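Local coordinates for long form D7clu1 salivary protein (Culex quinquefasciatus, PDB 6V4C) that binds and sequesters adenine nucleotides, ADP and ATP most tightly, to block platelet aggregation and ease the mosquito's blood feeding on vertebrate hosts, at residues D134-Y137 with Q142-P145; R192-N197 with E233-D238. All blocks are in the same frame, centred on the assembly; numbering follows the deposited sequence.

Contact 1: residues D134-Y137 with Q142-P145; sequences DAIY and QIKP. With ADP (adenosine-5'-diphosphate), chain B.
The adenine end of the ADP pocket is built here, where the last turns of helix 130-139 meet the loop that follows them, and Y137, K144 and P145 supply part of its wall. P145 lies over one face of the Y137 ring: its CA is 3.8 Å from the ring centroid and 12° off the normal, a CH-pi contact, while P145 CB comes to 3.6 Å from Y137 CD2. With CG anti to the carbonyl carbon (chi1 -72°), the phenol runs from the helix toward the base. I143 crosses it at about a right angle and brings its CG2 to 3.9 Å from Y137 CE1. I143 CD1 and I136 CG2 make a looser apolar contact at 4.2 Å.

The base is read at three atoms. Y137 OH donates to ADP N7 over 2.9 Å, with N7 in the plane of the phenol ring at its edge. ADP N6 gives a weak bond to K144 O, also 2.9 Å long but bent to 129° at the hydrogen. The K144 chain, folded at its outer two torsions, turns NZ back to donate to ADP N1 at 3.0 Å. NZ also donates to P145 O at 3.0 Å, from above the carbonyl plane, and to I148 O and S263 O; S267, Y266 and R133 also bind ADP.

Four acceptors surround NZ, one more than its hydrogens, so some bond must be shared or weak. Donors at N7 and N1 and an acceptor at N6 suit adenine itself; tighter ADP and ATP binding probably comes from beyond the base.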
# COMPACT_ATOMS: atom_id res chain seq x y z
N ASP A 134 -0.00 -1.35 16.18
CA ASP A 134 -0.74 -0.26 16.81
C ASP A 134 0.13 0.55 17.76
O ASP A 134 -0.04 1.77 17.86
CB ASP A 134 -1.99 -0.81 17.52
CG ASP A 134 -3.05 -1.28 16.54
OD1 ASP A 134 -3.01 -0.82 15.37
OD2 ASP A 134 -3.91 -2.09 16.92
N ALA A 135 1.05 -0.11 18.47
CA ALA A 135 1.97 0.63 19.34
C ALA A 135 2.85 1.57 18.53
O ALA A 135 3.08 2.72 18.94
CB ALA A 135 2.82 -0.35 20.15
N ILE A 136 3.33 1.12 17.38
CA ILE A 136 4.16 1.97 16.53
C ILE A 136 3.35 3.17 16.02
O ILE A 136 3.84 4.31 16.03
CB ILE A 136 4.78 1.15 15.39
CG1 ILE A 136 5.79 0.15 15.96
CG2 ILE A 136 5.43 2.07 14.35
CD1 ILE A 136 6.33 -0.83 14.94
N TYR A 137 2.11 2.93 15.59
CA TYR A 137 1.26 4.03 15.15
C TYR A 137 1.07 5.06 16.26
O TYR A 137 1.17 6.27 16.02
CB TYR A 137 -0.11 3.50 14.69
CG TYR A 137 -0.12 2.76 13.38
CD1 TYR A 137 0.94 2.86 12.48
CD2 TYR A 137 -1.19 1.95 13.04
CE1 TYR A 137 0.92 2.17 11.27
CE2 TYR A 137 -1.22 1.26 11.84
CZ TYR A 137 -0.16 1.37 10.96
OH TYR A 137 -0.21 0.68 9.78
N GLN A 142 3.47 10.57 12.64
CA GLN A 142 3.80 10.89 11.26
C GLN A 142 3.53 9.74 10.29
O GLN A 142 3.62 9.94 9.08
CB GLN A 142 5.26 11.33 11.14
CG GLN A 142 6.28 10.19 11.12
CD GLN A 142 6.48 9.55 12.48
OE1 GLN A 142 5.90 9.97 13.48
NE2 GLN A 142 7.31 8.51 12.52
N ILE A 143 3.22 8.56 10.79
CA ILE A 143 2.82 7.44 9.94
C ILE A 143 1.30 7.42 9.85
O ILE A 143 0.62 7.55 10.88
CB ILE A 143 3.35 6.11 10.50
CG1 ILE A 143 4.85 6.20 10.78
CG2 ILE A 143 3.05 4.96 9.54
CD1 ILE A 143 5.45 4.93 11.34
N LYS A 144 0.77 7.28 8.64
CA LYS A 144 -0.68 7.19 8.48
C LYS A 144 -1.19 5.89 9.08
O LYS A 144 -0.83 4.81 8.58
CB LYS A 144 -1.06 7.25 7.00
CG LYS A 144 -2.56 7.36 6.77
CD LYS A 144 -2.98 6.92 5.38
CE LYS A 144 -3.16 5.41 5.30
NZ LYS A 144 -4.32 4.92 6.11
N PRO A 145 -1.99 5.92 10.14
CA PRO A 145 -2.49 4.67 10.72
C PRO A 145 -3.72 4.18 9.99
O PRO A 145 -4.21 4.87 9.08
CB PRO A 145 -2.82 5.07 12.16
CG PRO A 145 -3.30 6.49 12.02
CD PRO A 145 -2.51 7.10 10.87
PB ADP B . -6.95 -6.12 13.11
O1B ADP B . -7.03 -5.65 14.40
O2B ADP B . -7.82 -7.19 12.81
O3B ADP B . -5.66 -6.43 12.76
PA ADP B . -8.89 -5.10 11.19
O1A ADP B . -10.19 -4.55 11.66
O2A ADP B . -9.06 -6.45 10.79
O3A ADP B . -7.77 -5.04 12.26
O5' ADP B . -7.98 -4.41 10.18
C5' ADP B . -6.69 -4.89 9.86
C4' ADP B . -6.23 -4.40 8.50
O4' ADP B . -5.63 -3.13 8.58
C3' ADP B . -5.09 -5.14 7.85
O3' ADP B . -5.51 -6.26 7.14
C2' ADP B . -4.37 -4.10 6.98
O2' ADP B . -4.71 -4.25 5.67
C1' ADP B . -5.01 -2.82 7.41
N9 ADP B . -4.11 -1.74 7.67
C8 ADP B . -3.10 -1.79 8.53
N7 ADP B . -2.47 -0.70 8.63
C5 ADP B . -3.07 0.14 7.78
C6 ADP B . -2.86 1.47 7.43
N6 ADP B . -1.92 2.22 7.91
N1 ADP B . -3.65 2.01 6.54
C2 ADP B . -4.59 1.28 6.02
N3 ADP B . -4.89 0.06 6.28
C4 ADP B . -4.10 -0.49 7.18
O HOH W 1 0.17 6.96 13.44

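Contact 2: residues R192-N197 with E233-D238; sequences RWMKKN and ESKARD
D238 OD1 is gripped by two nitrogens of the neighbouring R237 in a side-on salt bridge: NE at 2.9 Å with an N-H...O angle of 150°, and NH2 at 3.1 Å. OD1 lies close to the guanidinium plane; NH2 reaches it on the syn side, whereas NE meets it from above the carboxylate plane. The other oxygen, D238 OD2, accepts from S234 OG at 2.9 Å and from the backbone N of K231. S234 is the N-cap residue of helix 235-247 yet its side chain makes no capping bond; the hydroxyl spans the first turn to D238 instead.

Against this first turn packs M194, from the loop after helix 179-190. The backbones stay apart, M194 CA and A236 CA being 7.1 Å from each other, and the methionine bridges the interval. Its CG is anti to the backbone N (chi1 -173°) and the chain stays extended to the sulfur, then bends at chi3 (-110°). The terminal methyl does most of the touching: M194 CE is 3.6 Å from A236 N, 3.8 Å from A236 CB and 3.8 Å from K235 CD. M194 SD follows at 4.1 Å from A236 CB. K235, fully extended, passes its aliphatic chain beside the methyl and carries NZ on to G198 O in the same loop as M194.

R189 and M200 also touch M194. The contact joins loop and helix start inside the second PBP/GOBP region, away from the ADP site. No hydrogen bond crosses it, so the adhesion is apolar; the serine, arginine and aspartate pair among themselves.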
# COMPACT_ATOMS: atom_id res chain seq x y z
N ARG A 192 1.05 5.77 -3.83
CA ARG A 192 2.08 5.07 -4.60
C ARG A 192 2.00 5.37 -6.10
O ARG A 192 2.59 4.65 -6.91
CB ARG A 192 2.11 3.56 -4.33
CG ARG A 192 2.91 3.14 -3.09
CD ARG A 192 2.28 3.62 -1.78
NE ARG A 192 2.88 2.96 -0.62
CZ ARG A 192 2.49 3.14 0.64
NH1 ARG A 192 1.49 3.97 0.92
NH2 ARG A 192 3.10 2.50 1.62
N TRP A 193 1.26 6.41 -6.49
CA TRP A 193 1.36 6.90 -7.86
C TRP A 193 2.76 7.42 -8.14
O TRP A 193 3.28 7.27 -9.26
CB TRP A 193 0.34 8.01 -8.12
CG TRP A 193 -1.07 7.52 -8.28
CD1 TRP A 193 -1.57 6.30 -7.92
CD2 TRP A 193 -2.17 8.24 -8.86
NE1 TRP A 193 -2.91 6.22 -8.23
CE2 TRP A 193 -3.30 7.40 -8.81
CE3 TRP A 193 -2.29 9.52 -9.41
CZ2 TRP A 193 -4.54 7.80 -9.29
CZ3 TRP A 193 -3.53 9.92 -9.89
CH2 TRP A 193 -4.64 9.06 -9.83
N MET A 194 3.38 8.04 -7.14
CA MET A 194 4.79 8.40 -7.18
C MET A 194 5.52 7.50 -6.20
O MET A 194 5.10 7.36 -5.04
CB MET A 194 4.99 9.87 -6.77
CG MET A 194 6.42 10.38 -6.93
SD MET A 194 6.67 12.01 -6.19
CE MET A 194 6.89 13.05 -7.63
N LYS A 195 6.59 6.86 -6.67
CA LYS A 195 7.36 5.96 -5.83
C LYS A 195 8.26 6.76 -4.88
O LYS A 195 8.34 7.99 -4.94
CB LYS A 195 8.17 4.99 -6.68
CG LYS A 195 7.31 4.13 -7.60
CD LYS A 195 8.07 2.96 -8.19
CE LYS A 195 9.11 3.40 -9.22
NZ LYS A 195 9.38 2.31 -10.20
N LYS A 196 8.95 6.03 -4.00
CA LYS A 196 9.85 6.68 -3.05
C LYS A 196 10.93 7.49 -3.75
O LYS A 196 11.27 8.60 -3.31
CB LYS A 196 10.48 5.65 -2.12
CG LYS A 196 9.67 5.33 -0.87
CD LYS A 196 10.43 4.39 0.06
N ASN A 197 11.46 6.97 -4.87
CA ASN A 197 12.52 7.64 -5.61
C ASN A 197 12.04 8.87 -6.38
O ASN A 197 12.85 9.50 -7.06
CB ASN A 197 13.23 6.66 -6.54
CG ASN A 197 12.28 5.88 -7.43
OD1 ASN A 197 11.14 6.30 -7.65
ND2 ASN A 197 12.74 4.75 -7.94
N GLU A 233 10.52 21.01 -8.39
CA GLU A 233 9.97 21.71 -7.24
C GLU A 233 8.51 21.35 -7.01
O GLU A 233 8.05 21.35 -5.86
CB GLU A 233 10.12 23.23 -7.40
N SER A 234 7.78 21.03 -8.07
CA SER A 234 6.36 20.70 -8.00
C SER A 234 6.06 19.46 -8.82
O SER A 234 5.08 19.41 -9.57
CB SER A 234 5.51 21.88 -8.48
OG SER A 234 5.85 22.23 -9.81
N LYS A 235 6.89 18.43 -8.66
CA LYS A 235 6.85 17.29 -9.58
C LYS A 235 5.53 16.53 -9.47
O LYS A 235 4.85 16.30 -10.48
CB LYS A 235 8.03 16.36 -9.31
CG LYS A 235 8.23 15.30 -10.38
CD LYS A 235 9.43 14.42 -10.08
CE LYS A 235 9.69 13.44 -11.21
NZ LYS A 235 10.79 12.49 -10.87
N ALA A 236 5.16 16.11 -8.25
CA ALA A 236 3.93 15.35 -8.08
C ALA A 236 2.71 16.16 -8.52
O ALA A 236 1.83 15.65 -9.22
CB ALA A 236 3.78 14.91 -6.62
N ARG A 237 2.66 17.44 -8.13
CA ARG A 237 1.54 18.29 -8.52
C ARG A 237 1.38 18.33 -10.03
O ARG A 237 0.26 18.23 -10.55
CB ARG A 237 1.74 19.70 -7.96
CG ARG A 237 0.50 20.60 -7.96
CD ARG A 237 0.29 21.32 -9.29
NE ARG A 237 1.51 21.96 -9.79
CZ ARG A 237 1.85 23.21 -9.54
NH1 ARG A 237 1.07 23.98 -8.80
NH2 ARG A 237 2.98 23.70 -10.03
N ASP A 238 2.49 18.47 -10.76
CA ASP A 238 2.41 18.62 -12.21
C ASP A 238 1.94 17.33 -12.88
O ASP A 238 1.09 17.36 -13.78
CB ASP A 238 3.76 19.06 -12.77
CG ASP A 238 4.19 20.43 -12.25
OD1 ASP A 238 3.30 21.24 -11.90
OD2 ASP A 238 5.41 20.69 -12.19

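In the fold
From the N terminus the chain passes helix 8-22 long before it reaches contact 1, which closes a tight loop: four residues separate 134-137 from 142-145 as helix 130-139 ends. Contact 2 opens later, at the Schellman end of helix 179-190, and closes a wider loop of 35 residues holding helices 202-211 and 218-226 before helix 235-247 starts. The two are in series, neither enclosing nor crossing the other. The centres of contact 1 and contact 2 lie about 23 Å apart, and the nearest atoms of contact 1 and contact 2 about 7 Å. Helix 8-22 reaches both segment pairs: E9, itself in the ADP pocket, touches Y137 and I143 and forms a salt bridge with R192.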